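Local structure of alpha-l-arabinofuranosidase domain protein (Thermotoga maritima, 4ATW) at residues Leu65-Gly70 against Asp107-Tyr112; Asn75-Asp80 against Leu131-His136; Pro84-Pro89 against Thr101-Thr106; Trp167-Glu172 against Ile205-Val210; Ala190-Thr195 against Ala225-Asp230. The protein catalyses the hydrolysis of terminal non-reducing alpha-L-arabinofuranoside residues, probably with retention of configuration as in related family 51 glycoside hydrolases. All coordinates share one frame; numbering follows the deposited sequence.

Contact 1: Leu65-Gly70 against Asp107-Tyr112; sequences LRWPGG and DEFIEY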
# COMPACT_ATOMS: atom_id res chain seq x y z
N LEU A 65 2.01 6.24 -5.94
CA LEU A 65 3.26 5.80 -5.33
C LEU A 65 3.82 6.80 -4.33
O LEU A 65 4.05 7.95 -4.68
CB LEU A 65 4.33 5.53 -6.41
CG LEU A 65 5.77 5.13 -6.06
CD1 LEU A 65 5.81 3.82 -5.28
CD2 LEU A 65 6.53 4.97 -7.30
N ARG A 66 4.06 6.33 -3.10
CA ARG A 66 4.58 7.17 -2.03
C ARG A 66 6.11 7.30 -2.15
O ARG A 66 6.79 6.36 -2.58
CB ARG A 66 4.19 6.59 -0.68
CG ARG A 66 4.14 7.59 0.46
CD ARG A 66 3.69 6.93 1.74
NE ARG A 66 4.02 7.72 2.90
CZ ARG A 66 4.55 7.21 4.00
NH1 ARG A 66 4.81 5.92 4.06
NH2 ARG A 66 4.85 7.99 5.03
N TRP A 67 6.65 8.46 -1.79
CA TRP A 67 8.07 8.72 -1.89
C TRP A 67 8.29 10.07 -1.17
O TRP A 67 7.37 10.90 -1.09
CB TRP A 67 8.43 8.81 -3.39
CG TRP A 67 9.85 9.21 -3.70
CD1 TRP A 67 10.95 8.40 -3.73
CD2 TRP A 67 10.34 10.53 -3.92
NE1 TRP A 67 12.09 9.13 -3.94
CE2 TRP A 67 11.73 10.45 -4.07
CE3 TRP A 67 9.74 11.77 -4.00
CZ2 TRP A 67 12.53 11.57 -4.30
CZ3 TRP A 67 10.53 12.89 -4.23
CH2 TRP A 67 11.92 12.78 -4.38
N PRO A 68 9.51 10.34 -0.71
CA PRO A 68 10.75 9.60 -0.75
C PRO A 68 10.85 8.74 0.47
O PRO A 68 11.86 8.09 0.72
CB PRO A 68 11.80 10.69 -0.75
CG PRO A 68 11.23 11.61 0.25
CD PRO A 68 9.75 11.69 -0.16
N GLY A 69 9.83 8.77 1.30
CA GLY A 69 10.02 7.92 2.44
C GLY A 69 9.24 8.01 3.70
O GLY A 69 8.22 8.68 3.82
N GLY A 70 9.74 7.19 4.60
CA GLY A 70 9.24 7.06 5.93
C GLY A 70 10.42 7.71 6.58
O GLY A 70 10.76 8.82 6.18
N ASP A 107 12.46 15.31 -9.59
CA ASP A 107 12.22 15.21 -11.04
C ASP A 107 12.16 13.75 -11.50
O ASP A 107 11.25 13.34 -12.22
CB ASP A 107 13.32 15.94 -11.84
CG ASP A 107 13.15 17.46 -11.86
OD1 ASP A 107 12.02 17.94 -11.62
OD2 ASP A 107 14.17 18.16 -12.13
N GLU A 108 13.14 12.96 -11.08
CA GLU A 108 13.24 11.56 -11.42
C GLU A 108 12.06 10.73 -10.90
O GLU A 108 11.56 9.82 -11.58
CB GLU A 108 14.54 11.03 -10.87
CG GLU A 108 15.78 11.55 -11.59
CD GLU A 108 16.17 13.02 -11.30
OE1 GLU A 108 15.65 13.62 -10.34
OE2 GLU A 108 17.03 13.57 -12.02
N PHE A 109 11.60 11.04 -9.69
CA PHE A 109 10.47 10.32 -9.11
C PHE A 109 9.23 10.58 -9.96
O PHE A 109 8.58 9.65 -10.41
CB PHE A 109 10.23 10.77 -7.65
CG PHE A 109 8.93 10.26 -7.06
CD1 PHE A 109 8.76 8.92 -6.78
CD2 PHE A 109 7.86 11.13 -6.85
CE1 PHE A 109 7.55 8.43 -6.32
CE2 PHE A 109 6.62 10.65 -6.37
CZ PHE A 109 6.47 9.29 -6.11
N ILE A 110 8.89 11.84 -10.18
CA ILE A 110 7.71 12.15 -10.98
C ILE A 110 7.81 11.48 -12.35
O ILE A 110 6.80 11.02 -12.89
CB ILE A 110 7.53 13.68 -11.17
CG1 ILE A 110 7.32 14.35 -9.81
CG2 ILE A 110 6.33 13.97 -12.06
CD1 ILE A 110 6.05 13.95 -9.11
N GLU A 111 9.02 11.41 -12.93
CA GLU A 111 9.19 10.77 -14.23
C GLU A 111 8.80 9.32 -14.05
O GLU A 111 7.93 8.85 -14.75
CB GLU A 111 10.62 10.87 -14.70
CG GLU A 111 10.72 10.72 -16.21
CD GLU A 111 11.47 11.88 -16.88
OE1 GLU A 111 12.73 11.92 -16.81
OE2 GLU A 111 10.80 12.76 -17.47
N TYR A 112 9.41 8.64 -13.09
CA TYR A 112 9.06 7.25 -12.82
C TYR A 112 7.55 7.07 -12.61
O TYR A 112 6.97 6.05 -13.03
CB TYR A 112 9.82 6.73 -11.60
CG TYR A 112 9.96 5.21 -11.56
CD1 TYR A 112 8.95 4.40 -11.05
CD2 TYR A 112 11.09 4.60 -12.06
CE1 TYR A 112 9.07 3.02 -11.04
CE2 TYR A 112 11.22 3.23 -12.06
CZ TYR A 112 10.22 2.43 -11.56
OH TYR A 112 10.39 1.04 -11.68
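The indole of Trp67 is covered on both faces. Pro68 CB sits over the centre of one face. Phe109 CB lies over the centre of the other, 3.7 Å from the centroid of the six-membered ring. The Phe109 ring then continues across the five-membered ring as an offset stack. The two centroids are 4.3 Å apart and the planes are only 11° from parallel. Trp67 CB rests over the same Phe109 face, nearer its rim. The backbone supplies the edge contact: Leu65 O lies in the plane of the Phe109 ring, 3.1 Å from its CZ. Both aromatic side chains leave with CG anti to the backbone N (chi1 175° for Trp67, 170° for Phe109), so they reach toward each other. The peptide bond before Pro68 is cis, and Pro68 lies against the indole of the residue before it. Strand 64-67 and helix 106-116 are neighbouring parts of a (beta/alpha)8 barrel. The axes of 65-67 and 107-112 run nearly antiparallel, 10.3 Å apart at closest approach. Leu65 widens the apolar layer, its CD2 lying 3.7 Å from Phe109 CE1 and 4.5 Å from Tyr112 CD1. Tyr112 also meets Phe49 edge-to-face. The polar ends look elsewhere: Trp67 NE1 is hydrogen-bonded to His27 NE2. Arg66 points its CB away from the helix, and its guanidinium is held by Asn171 and Glu281.

Contact 2: Asn75-Asp80 against Leu131-His136; sequences NYHWED and LDEALH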
# COMPACT_ATOMS: atom_id res chain seq x y z
N ASN A 75 14.94 13.86 7.25
CA ASN A 75 16.17 14.65 7.30
C ASN A 75 16.58 14.92 5.87
O ASN A 75 17.72 15.27 5.62
CB ASN A 75 17.30 13.94 8.07
CG ASN A 75 17.93 12.80 7.30
OD1 ASN A 75 19.01 12.33 7.68
ND2 ASN A 75 17.27 12.33 6.23
N TYR A 76 15.60 14.77 4.96
CA TYR A 76 15.77 14.98 3.53
C TYR A 76 15.38 16.37 3.08
O TYR A 76 14.29 16.80 3.37
CB TYR A 76 14.92 13.95 2.75
CG TYR A 76 14.96 14.11 1.24
CD1 TYR A 76 16.10 13.81 0.49
CD2 TYR A 76 13.84 14.55 0.56
CE1 TYR A 76 16.13 13.96 -0.92
CE2 TYR A 76 13.84 14.70 -0.84
CZ TYR A 76 14.99 14.41 -1.58
OH TYR A 76 14.98 14.65 -2.97
N HIS A 77 16.26 17.08 2.40
CA HIS A 77 15.89 18.39 1.90
C HIS A 77 15.73 18.26 0.40
O HIS A 77 16.70 18.13 -0.34
CB HIS A 77 16.94 19.42 2.25
CG HIS A 77 17.01 19.73 3.70
ND1 HIS A 77 17.75 18.99 4.58
CD2 HIS A 77 16.38 20.68 4.44
CE1 HIS A 77 17.59 19.46 5.81
NE2 HIS A 77 16.76 20.48 5.75
N TRP A 78 14.48 18.29 -0.05
CA TRP A 78 14.18 18.09 -1.45
C TRP A 78 15.03 18.85 -2.49
O TRP A 78 15.23 18.35 -3.61
CB TRP A 78 12.70 18.35 -1.70
CG TRP A 78 12.36 19.79 -1.72
CD1 TRP A 78 12.09 20.56 -0.66
CD2 TRP A 78 12.27 20.63 -2.87
NE1 TRP A 78 11.82 21.83 -1.06
CE2 TRP A 78 11.93 21.90 -2.42
CE3 TRP A 78 12.45 20.42 -4.25
CZ2 TRP A 78 11.77 22.98 -3.28
CZ3 TRP A 78 12.28 21.49 -5.11
CH2 TRP A 78 11.95 22.75 -4.63
N GLU A 79 15.53 20.03 -2.15
CA GLU A 79 16.32 20.79 -3.09
C GLU A 79 17.65 20.16 -3.45
O GLU A 79 18.30 20.61 -4.38
CB GLU A 79 16.53 22.19 -2.58
CG GLU A 79 15.24 22.82 -2.20
CD GLU A 79 15.34 24.32 -2.09
OE1 GLU A 79 15.86 24.95 -3.06
OE2 GLU A 79 14.90 24.88 -1.05
N ASP A 80 18.08 19.14 -2.75
CA ASP A 80 19.33 18.49 -3.11
C ASP A 80 19.06 17.42 -4.18
O ASP A 80 19.95 16.63 -4.54
CB ASP A 80 19.95 17.78 -1.90
CG ASP A 80 20.14 18.66 -0.72
OD1 ASP A 80 20.27 19.89 -0.90
OD2 ASP A 80 20.19 18.13 0.41
N LEU A 131 8.46 24.89 7.32
CA LEU A 131 7.23 25.21 6.59
C LEU A 131 7.56 25.92 5.29
O LEU A 131 6.87 25.74 4.27
CB LEU A 131 6.33 26.11 7.41
CG LEU A 131 5.20 26.73 6.56
CD1 LEU A 131 4.17 25.62 6.32
CD2 LEU A 131 4.55 27.97 7.23
N ASP A 132 8.59 26.76 5.33
CA ASP A 132 9.00 27.48 4.11
C ASP A 132 9.43 26.39 3.09
O ASP A 132 9.01 26.38 1.92
CB ASP A 132 10.16 28.41 4.43
CG ASP A 132 9.79 29.87 4.36
OD1 ASP A 132 8.62 30.17 4.06
OD2 ASP A 132 10.68 30.74 4.60
N GLU A 133 10.27 25.47 3.55
CA GLU A 133 10.79 24.42 2.72
C GLU A 133 9.66 23.59 2.12
O GLU A 133 9.72 23.21 0.94
CB GLU A 133 11.69 23.51 3.52
CG GLU A 133 12.51 22.64 2.67
CD GLU A 133 13.54 21.86 3.45
OE1 GLU A 133 13.90 22.27 4.60
OE2 GLU A 133 14.00 20.82 2.90
N ALA A 134 8.62 23.31 2.92
CA ALA A 134 7.51 22.50 2.43
C ALA A 134 6.76 23.23 1.35
O ALA A 134 6.51 22.70 0.28
CB ALA A 134 6.59 22.13 3.53
N LEU A 135 6.42 24.48 1.62
CA LEU A 135 5.69 25.30 0.65
C LEU A 135 6.39 25.27 -0.70
O LEU A 135 5.76 24.96 -1.71
CB LEU A 135 5.58 26.74 1.17
CG LEU A 135 4.21 27.20 1.63
CD1 LEU A 135 3.49 26.09 2.33
CD2 LEU A 135 4.36 28.37 2.55
N HIS A 136 7.69 25.57 -0.69
CA HIS A 136 8.54 25.59 -1.88
C HIS A 136 8.47 24.31 -2.70
O HIS A 136 8.36 24.35 -3.90
CB HIS A 136 9.96 25.85 -1.45
CG HIS A 136 10.16 27.21 -0.87
ND1 HIS A 136 11.29 27.56 -0.17
CD2 HIS A 136 9.40 28.32 -0.96
CE1 HIS A 136 11.22 28.84 0.15
NE2 HIS A 136 10.09 29.32 -0.32
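Glu133 O, a main-chain carbonyl in helix 131-141, is gripped by one bond across this contact, from Trp78 NE1 at 3.2 Å. The bond is bent, with an N-H...O angle of 137°. The donor stands above the carbonyl plane, and the oxygen is tilted out of the indole plane. Trp78 gets there with CG in the crowded position between its backbone N and carbonyl carbon (chi1 76°). The indole and the extended Glu133 side chain slide past each other in opposite directions, with Trp78 NE1 3.9 Å from Glu133 CG. Farther along the ring, Trp78 CZ2 meets His136 CB at 3.9 Å. Glu79 CG covers the centre of one indole face, and Trp137 stacks on Trp78. An alanine in place of Trp78 would remove the indole and would probably loosen the loop from the helix, because both the bond to Glu133 O and the packing on His136 would go. The contact thus ties the loop after the second strand of the (beta/alpha)8 barrel, 64-67, to the first turns of helix 131-141. Glu133 N is hydrogen-bonded to Thr130 OG1, and the Glu133 side chain crosses His77 at about a right angle. Glu79 OE2 is 5.7 Å from Glu133 OE2 and 4.6 Å from His136 ND1. The Glu79 carboxylate may favour a protonated His136, while the helix start may ease the charge on Glu133.

Contact 3: Pro84-Pro89 against Thr101-Thr106; sequences PKDQRP and TNRFGT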
# COMPACT_ATOMS: atom_id res chain seq x y z
N PRO A 84 20.64 19.77 -12.48
CA PRO A 84 21.45 18.74 -13.13
C PRO A 84 22.00 17.87 -12.02
O PRO A 84 22.16 18.33 -10.89
CB PRO A 84 22.42 19.57 -13.99
CG PRO A 84 22.57 20.87 -13.21
CD PRO A 84 21.15 21.13 -12.78
N LYS A 85 22.28 16.61 -12.33
CA LYS A 85 22.81 15.69 -11.33
C LYS A 85 24.27 16.12 -11.33
O LYS A 85 24.59 17.19 -11.83
CB LYS A 85 22.72 14.24 -11.85
CG LYS A 85 21.32 13.86 -12.35
CD LYS A 85 21.14 12.40 -12.66
CE LYS A 85 19.67 12.10 -13.03
NZ LYS A 85 19.34 10.66 -13.31
N ASP A 86 25.18 15.34 -10.79
CA ASP A 86 26.59 15.73 -10.82
C ASP A 86 26.79 16.86 -9.86
O ASP A 86 27.67 16.78 -9.01
CB ASP A 86 27.12 16.18 -12.18
CG ASP A 86 27.14 15.03 -13.19
OD1 ASP A 86 28.06 14.17 -13.11
OD2 ASP A 86 26.24 14.97 -14.07
N GLN A 87 25.97 17.91 -9.98
CA GLN A 87 26.08 19.05 -9.07
C GLN A 87 25.21 18.92 -7.83
O GLN A 87 25.12 19.85 -7.04
CB GLN A 87 25.71 20.31 -9.79
CG GLN A 87 26.41 20.49 -11.08
CD GLN A 87 26.16 21.87 -11.60
OE1 GLN A 87 26.67 22.85 -11.04
NE2 GLN A 87 25.34 21.97 -12.65
N ARG A 88 24.55 17.78 -7.67
CA ARG A 88 23.71 17.56 -6.50
C ARG A 88 24.60 17.09 -5.36
O ARG A 88 25.36 16.15 -5.50
CB ARG A 88 22.63 16.56 -6.84
CG ARG A 88 21.79 17.00 -8.02
CD ARG A 88 20.71 16.01 -8.21
NE ARG A 88 19.87 16.30 -9.37
CZ ARG A 88 18.90 15.48 -9.78
NH1 ARG A 88 18.67 14.36 -9.11
NH2 ARG A 88 18.17 15.78 -10.86
N PRO A 89 24.49 17.73 -4.21
CA PRO A 89 25.29 17.38 -3.05
C PRO A 89 25.13 15.97 -2.54
O PRO A 89 24.03 15.43 -2.57
CB PRO A 89 24.85 18.40 -2.01
CG PRO A 89 23.40 18.59 -2.36
CD PRO A 89 23.41 18.66 -3.85
N THR A 101 23.45 9.94 -2.91
CA THR A 101 24.05 10.62 -4.07
C THR A 101 23.05 11.66 -4.56
O THR A 101 23.42 12.62 -5.23
CB THR A 101 24.29 9.66 -5.29
OG1 THR A 101 23.04 9.42 -5.94
CG2 THR A 101 24.86 8.33 -4.85
N ASN A 102 21.78 11.45 -4.23
CA ASN A 102 20.70 12.35 -4.61
C ASN A 102 20.51 12.48 -6.09
O ASN A 102 19.93 13.44 -6.57
CB ASN A 102 20.89 13.75 -3.98
CG ASN A 102 20.09 13.89 -2.72
OD1 ASN A 102 18.85 13.75 -2.77
ND2 ASN A 102 20.75 14.12 -1.58
N ARG A 103 21.00 11.49 -6.82
CA ARG A 103 20.85 11.51 -8.27
C ARG A 103 19.43 11.12 -8.56
O ARG A 103 18.96 11.26 -9.69
CB ARG A 103 21.80 10.53 -8.93
CG ARG A 103 23.23 10.71 -8.48
CD ARG A 103 24.24 10.02 -9.38
NE ARG A 103 24.97 11.02 -10.12
CZ ARG A 103 24.79 11.30 -11.40
NH1 ARG A 103 23.90 10.63 -12.13
NH2 ARG A 103 25.48 12.30 -11.96
N PHE A 104 18.74 10.60 -7.56
CA PHE A 104 17.34 10.24 -7.75
C PHE A 104 16.56 11.24 -6.92
O PHE A 104 16.39 11.07 -5.70
CB PHE A 104 17.05 8.79 -7.31
CG PHE A 104 15.71 8.29 -7.72
CD1 PHE A 104 15.45 8.01 -9.04
CD2 PHE A 104 14.67 8.20 -6.80
CE1 PHE A 104 14.16 7.64 -9.47
CE2 PHE A 104 13.37 7.84 -7.20
CZ PHE A 104 13.12 7.57 -8.54
N GLY A 105 16.10 12.30 -7.60
CA GLY A 105 15.34 13.34 -6.93
C GLY A 105 13.89 13.54 -7.38
O GLY A 105 13.33 12.75 -8.15
N THR A 106 13.28 14.61 -6.90
CA THR A 106 11.91 14.90 -7.24
C THR A 106 11.63 14.75 -8.72
O THR A 106 10.64 14.12 -9.07
CB THR A 106 11.58 16.31 -6.82
OG1 THR A 106 12.10 16.52 -5.49
CG2 THR A 106 10.05 16.57 -6.93
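One well-aligned hydrogen bond crosses between the two loops. Arg88 NH1 gives it to Asn102 O at 3.0 Å, nearly straight at 166°. The oxygen lies in the guanidinium plane and offers a lone pair. The Arg88 chain is extended from CG to NE, which carries the group that far. Its other nitrogens are engaged as well: NE with Gly83 O and weakly with Pro84 O, NH2 in a salt bridge with Glu108. Replacing Arg88 by a leucine would remove these polar links and would probably leave the two loops less firmly joined. The ionic part is a salt bridge at the surface, Asp86 OD1 to Arg103 NH2 at 3.4 Å. The carboxylate and guanidinium planes are steeply turned, 78° apart. Arg103 is bent at chi3 (109°), and its NH1 has a second acid, Glu39. Packing is supplied by Lys85, which crosses Arg103 at about a right angle. Lys85 CB lies over one face of the Arg103 guanidinium, 3.6 Å from Arg103 CZ. Lys85 CG covers the centre of the Arg88 guanidinium, 3.9 Å above its plane. Lys85 NZ is hydrogen-bonded to Tyr37 OH. The contact closes an excursion of the barrel that holds strands 91-93 and 98-100. Gly105 is the N-cap residue of helix 106-116, and Phe104 packs on Ile32 and Ile36 of helix 32-36.

Contact 4: Trp167-Glu172 against Ile205-Val210; sequences WGIGNE and IKAIAV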
# COMPACT_ATOMS: atom_id res chain seq x y z
N TRP A 167 -0.28 14.72 -0.26
CA TRP A 167 0.90 15.14 0.49
C TRP A 167 0.90 14.59 1.90
O TRP A 167 -0.03 14.83 2.65
CB TRP A 167 1.01 16.66 0.52
CG TRP A 167 1.32 17.25 -0.84
CD1 TRP A 167 0.42 17.50 -1.83
CD2 TRP A 167 2.61 17.57 -1.36
NE1 TRP A 167 1.07 17.96 -2.94
CE2 TRP A 167 2.42 18.01 -2.67
CE3 TRP A 167 3.90 17.53 -0.84
CZ2 TRP A 167 3.48 18.42 -3.49
CZ3 TRP A 167 4.95 17.93 -1.64
CH2 TRP A 167 4.73 18.37 -2.96
N GLY A 168 1.94 13.82 2.21
CA GLY A 168 2.08 13.22 3.52
C GLY A 168 2.70 14.26 4.40
O GLY A 168 3.83 14.65 4.17
N ILE A 169 1.96 14.71 5.40
CA ILE A 169 2.45 15.76 6.29
C ILE A 169 3.23 15.27 7.50
O ILE A 169 2.74 15.29 8.63
CB ILE A 169 1.32 16.60 6.73
CG1 ILE A 169 0.70 17.19 5.49
CG2 ILE A 169 1.79 17.66 7.69
CD1 ILE A 169 -0.54 18.05 5.76
N GLY A 170 4.47 14.87 7.23
CA GLY A 170 5.37 14.37 8.24
C GLY A 170 5.31 12.87 8.18
O GLY A 170 4.39 12.29 7.60
N ASN A 171 6.30 12.24 8.79
CA ASN A 171 6.38 10.80 8.84
C ASN A 171 6.66 10.31 10.25
O ASN A 171 7.62 10.73 10.87
CB ASN A 171 7.49 10.28 7.93
CG ASN A 171 7.63 8.78 7.98
OD1 ASN A 171 6.86 8.03 7.32
ND2 ASN A 171 8.61 8.31 8.78
N GLU A 172 5.80 9.42 10.72
CA GLU A 172 5.93 8.81 12.04
C GLU A 172 6.54 9.78 13.03
O GLU A 172 7.38 9.40 13.86
CB GLU A 172 6.79 7.52 11.99
CG GLU A 172 6.25 6.39 11.10
CD GLU A 172 6.97 5.05 11.30
OE1 GLU A 172 8.22 5.03 11.41
OE2 GLU A 172 6.27 4.02 11.32
N ILE A 205 -4.98 19.95 -3.02
CA ILE A 205 -4.31 18.81 -2.42
C ILE A 205 -4.99 18.11 -1.24
O ILE A 205 -5.81 18.66 -0.50
CB ILE A 205 -2.89 19.16 -1.99
CG1 ILE A 205 -2.89 20.23 -0.90
CG2 ILE A 205 -2.12 19.63 -3.19
CD1 ILE A 205 -1.50 20.63 -0.43
N LYS A 206 -4.64 16.84 -1.10
CA LYS A 206 -5.14 16.03 -0.03
C LYS A 206 -3.96 15.90 0.95
O LYS A 206 -2.81 15.61 0.56
CB LYS A 206 -5.53 14.66 -0.56
CG LYS A 206 -6.60 14.67 -1.62
CD LYS A 206 -7.91 15.10 -1.04
CE LYS A 206 -9.07 14.51 -1.83
NZ LYS A 206 -10.41 14.81 -1.21
N ALA A 207 -4.25 16.10 2.23
CA ALA A 207 -3.25 15.98 3.28
C ALA A 207 -3.43 14.72 4.17
O ALA A 207 -4.51 14.44 4.66
CB ALA A 207 -3.31 17.21 4.14
N ILE A 208 -2.35 13.97 4.39
CA ILE A 208 -2.38 12.79 5.24
C ILE A 208 -1.51 13.11 6.47
O ILE A 208 -0.26 13.31 6.37
CB ILE A 208 -1.78 11.57 4.55
CG1 ILE A 208 -2.51 11.26 3.25
CG2 ILE A 208 -1.86 10.41 5.43
CD1 ILE A 208 -2.07 12.15 2.04
N ALA A 209 -2.18 13.17 7.64
CA ALA A 209 -1.52 13.49 8.91
C ALA A 209 -1.07 12.24 9.60
O ALA A 209 -1.65 11.20 9.46
CB ALA A 209 -2.46 14.26 9.80
N VAL A 210 0.00 12.34 10.35
CA VAL A 210 0.53 11.19 11.02
C VAL A 210 -0.33 10.71 12.14
O VAL A 210 -0.57 11.44 13.10
CB VAL A 210 1.85 11.48 11.61
CG1 VAL A 210 2.45 10.16 12.10
CG2 VAL A 210 2.72 12.16 10.59
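The firm part of this contact is a short run of parallel sheet. Trp167 N donates to Lys206 O at 2.8 Å, almost along the C=O axis. Ile208 N returns a bond to Trp167 O at 3.0 Å, and Ile169 N donates to Ile208 O at 2.8 Å. Both of the last two donors lie in the carbonyl plane. On the face that carries Trp167, Ile169 and Ala207, the Ile169 CD1 methyl packs against Ala207 CB. Ile208 takes the other face and meets Phe231, Ser233, Ala278 and Asp280. Its CD1 curls back to lie 3.4 Å from Trp167 O. Beyond Ile169 the strand pairing gives out, but close packing goes on. Val210 points toward segment 167-172, its CG2 3.4 Å from Gly170 O and its CG1 3.7 Å from Glu172 N. The backbone angles of Gly170 call for glycine. The solvent side belongs to Lys206, which is exposed and leads away; beside it Trp167 CD1 lies 3.6 Å from Ile205 CG2. Asn171-Glu172 follows the fourth barrel strand, consistent with the Asn-Glu pair of clan GH-A enzymes, so Glu172 is probably the acid/base; its carboxylate is hydrogen-bonded to His235 and Trp177. Strands 166-169 and 206-209 sit between strands 119-123 and 231-238, and helix 184-196 joins them as a beta-alpha-beta unit, packing Tyr194 and Thr195 on Ile169.

Contact 5: Ala190-Thr195 against Ala225-Asp230; sequences AAKEYT and AGDVID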
# COMPACT_ATOMS: atom_id res chain seq x y z
N ALA A 190 1.42 21.45 14.75
CA ALA A 190 2.22 21.65 13.55
C ALA A 190 1.51 21.16 12.28
O ALA A 190 1.55 21.83 11.24
CB ALA A 190 3.57 20.97 13.69
N ALA A 191 0.88 20.00 12.37
CA ALA A 191 0.15 19.45 11.22
C ALA A 191 -0.84 20.45 10.73
O ALA A 191 -1.03 20.58 9.52
CB ALA A 191 -0.59 18.20 11.59
N LYS A 192 -1.49 21.14 11.66
CA LYS A 192 -2.44 22.15 11.26
C LYS A 192 -1.73 23.28 10.54
O LYS A 192 -2.21 23.70 9.52
CB LYS A 192 -3.21 22.71 12.44
CG LYS A 192 -4.30 23.67 12.01
CD LYS A 192 -4.92 24.31 13.23
CE LYS A 192 -6.13 25.20 12.93
NZ LYS A 192 -7.29 24.41 12.33
N GLU A 193 -0.61 23.78 11.05
CA GLU A 193 0.12 24.86 10.38
C GLU A 193 0.55 24.50 8.99
O GLU A 193 0.39 25.31 8.06
CB GLU A 193 1.37 25.28 11.15
CG GLU A 193 1.18 26.56 12.00
CD GLU A 193 1.29 27.86 11.22
OE1 GLU A 193 2.33 28.10 10.57
OE2 GLU A 193 0.33 28.66 11.29
N TYR A 194 1.13 23.32 8.81
CA TYR A 194 1.53 22.95 7.46
C TYR A 194 0.33 22.78 6.53
O TYR A 194 0.33 23.22 5.37
CB TYR A 194 2.32 21.66 7.44
CG TYR A 194 3.77 21.79 7.84
CD1 TYR A 194 4.13 21.76 9.19
CD2 TYR A 194 4.78 21.89 6.87
CE1 TYR A 194 5.46 21.79 9.56
CE2 TYR A 194 6.11 21.93 7.25
CZ TYR A 194 6.44 21.88 8.61
OH TYR A 194 7.74 21.83 9.05
N THR A 195 -0.70 22.10 7.02
CA THR A 195 -1.87 21.92 6.18
C THR A 195 -2.64 23.22 5.94
O THR A 195 -3.15 23.41 4.86
CB THR A 195 -2.79 20.89 6.78
OG1 THR A 195 -2.00 19.78 7.21
CG2 THR A 195 -3.84 20.45 5.74
N ALA A 225 -6.21 19.46 13.71
CA ALA A 225 -6.25 19.66 12.27
C ALA A 225 -7.43 19.00 11.58
O ALA A 225 -7.46 18.95 10.36
CB ALA A 225 -4.95 19.15 11.67
N GLY A 226 -8.40 18.53 12.36
CA GLY A 226 -9.58 17.87 11.81
C GLY A 226 -10.44 18.63 10.80
O GLY A 226 -11.31 18.04 10.14
N ASP A 227 -10.20 19.93 10.67
CA ASP A 227 -10.93 20.75 9.74
C ASP A 227 -10.11 21.02 8.47
O ASP A 227 -10.58 21.70 7.55
CB ASP A 227 -11.30 22.09 10.39
CG ASP A 227 -10.08 22.83 10.92
OD1 ASP A 227 -9.06 22.17 11.24
OD2 ASP A 227 -10.14 24.08 11.04
N VAL A 228 -8.89 20.49 8.42
CA VAL A 228 -8.07 20.73 7.24
C VAL A 228 -7.36 19.54 6.67
O VAL A 228 -6.96 19.57 5.52
CB VAL A 228 -6.99 21.81 7.47
CG1 VAL A 228 -7.62 23.11 7.93
CG2 VAL A 228 -5.97 21.29 8.43
N ILE A 229 -7.14 18.51 7.45
CA ILE A 229 -6.45 17.36 6.90
C ILE A 229 -7.52 16.50 6.23
O ILE A 229 -8.70 16.68 6.51
CB ILE A 229 -5.74 16.61 8.00
CG1 ILE A 229 -6.75 16.00 8.96
CG2 ILE A 229 -4.85 17.57 8.75
CD1 ILE A 229 -6.08 15.40 10.18
N ASP A 230 -7.12 15.58 5.34
CA ASP A 230 -8.08 14.72 4.64
C ASP A 230 -8.03 13.27 5.07
O ASP A 230 -8.99 12.53 4.88
CB ASP A 230 -7.85 14.82 3.17
CG ASP A 230 -7.95 16.24 2.69
OD1 ASP A 230 -9.08 16.74 2.61
OD2 ASP A 230 -6.91 16.88 2.39
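Past the end of helix 215-225 the chain makes a tight turn, Ala225 O taking both Val228 N at 2.9 Å and Ile229 N at 3.0 Å, and this turn lies against a regular part of helix 184-196. The closest backbone approach is Lys192 to Ala225, with CA atoms 4.7 Å apart. A small side chain suits that spot: Ala225 CB sits 3.9 Å from Lys192 CA. Lys192 leaves with CG anti to its backbone N, runs extended, and bends only at chi4 (63°). The bend brings NZ between the two Asp227 oxygens in a salt bridge, 3.1 Å from OD1 and equally far from OD2. Both residues are partly exposed. Asp227 meets the lysine with CG in the crowded position between its backbone N and carbonyl carbon (chi1 55°). Lys192 NZ also gives a weak hydrogen bond to Glu224 O. One helical turn on, Thr195 faces the turn with its methyl. Thr195 CG2 lies 3.5 Å from Val228 CG2, while its OG1 turns back toward Ala191 O. Ile229 CG2 approaches Thr195 OG1 at 3.9 Å. The turn then leads into the next barrel strand, 231-238, through Asp230, which is held by Lys199, Arg273 and the backbone N of Ala207. Helix 184-196 forms a beta-alpha-beta unit with strands 166-169 and 206-209 and packs its inner side on both, and Tyr194 touches helix 131-141.

Contacts 1 and 4 are buried and both reach the parallel barrel sheet; they meet where Arg66 bonds to Asn171. Contact 1 is aromatic packing of strand on helix, whereas contact 4 is main-chain bonding of strand to strand. Contacts 2, 3 and 5 lie farther out and are only partly buried. Salt bridges cross contacts 3 and 5; contact 2 instead bonds an indole to a helix carbonyl, with acidic and histidine groups nearby. Contacts 2 and 3 share the long loop after strand 64-67. Contact 3 is also tied to contact 1, by the Arg88-Glu108 salt bridge. Contact 5 backs contact 4 through helix 184-196, and Asp230 reaches Ala207. Tyr194 brings it against the helix of contact 2.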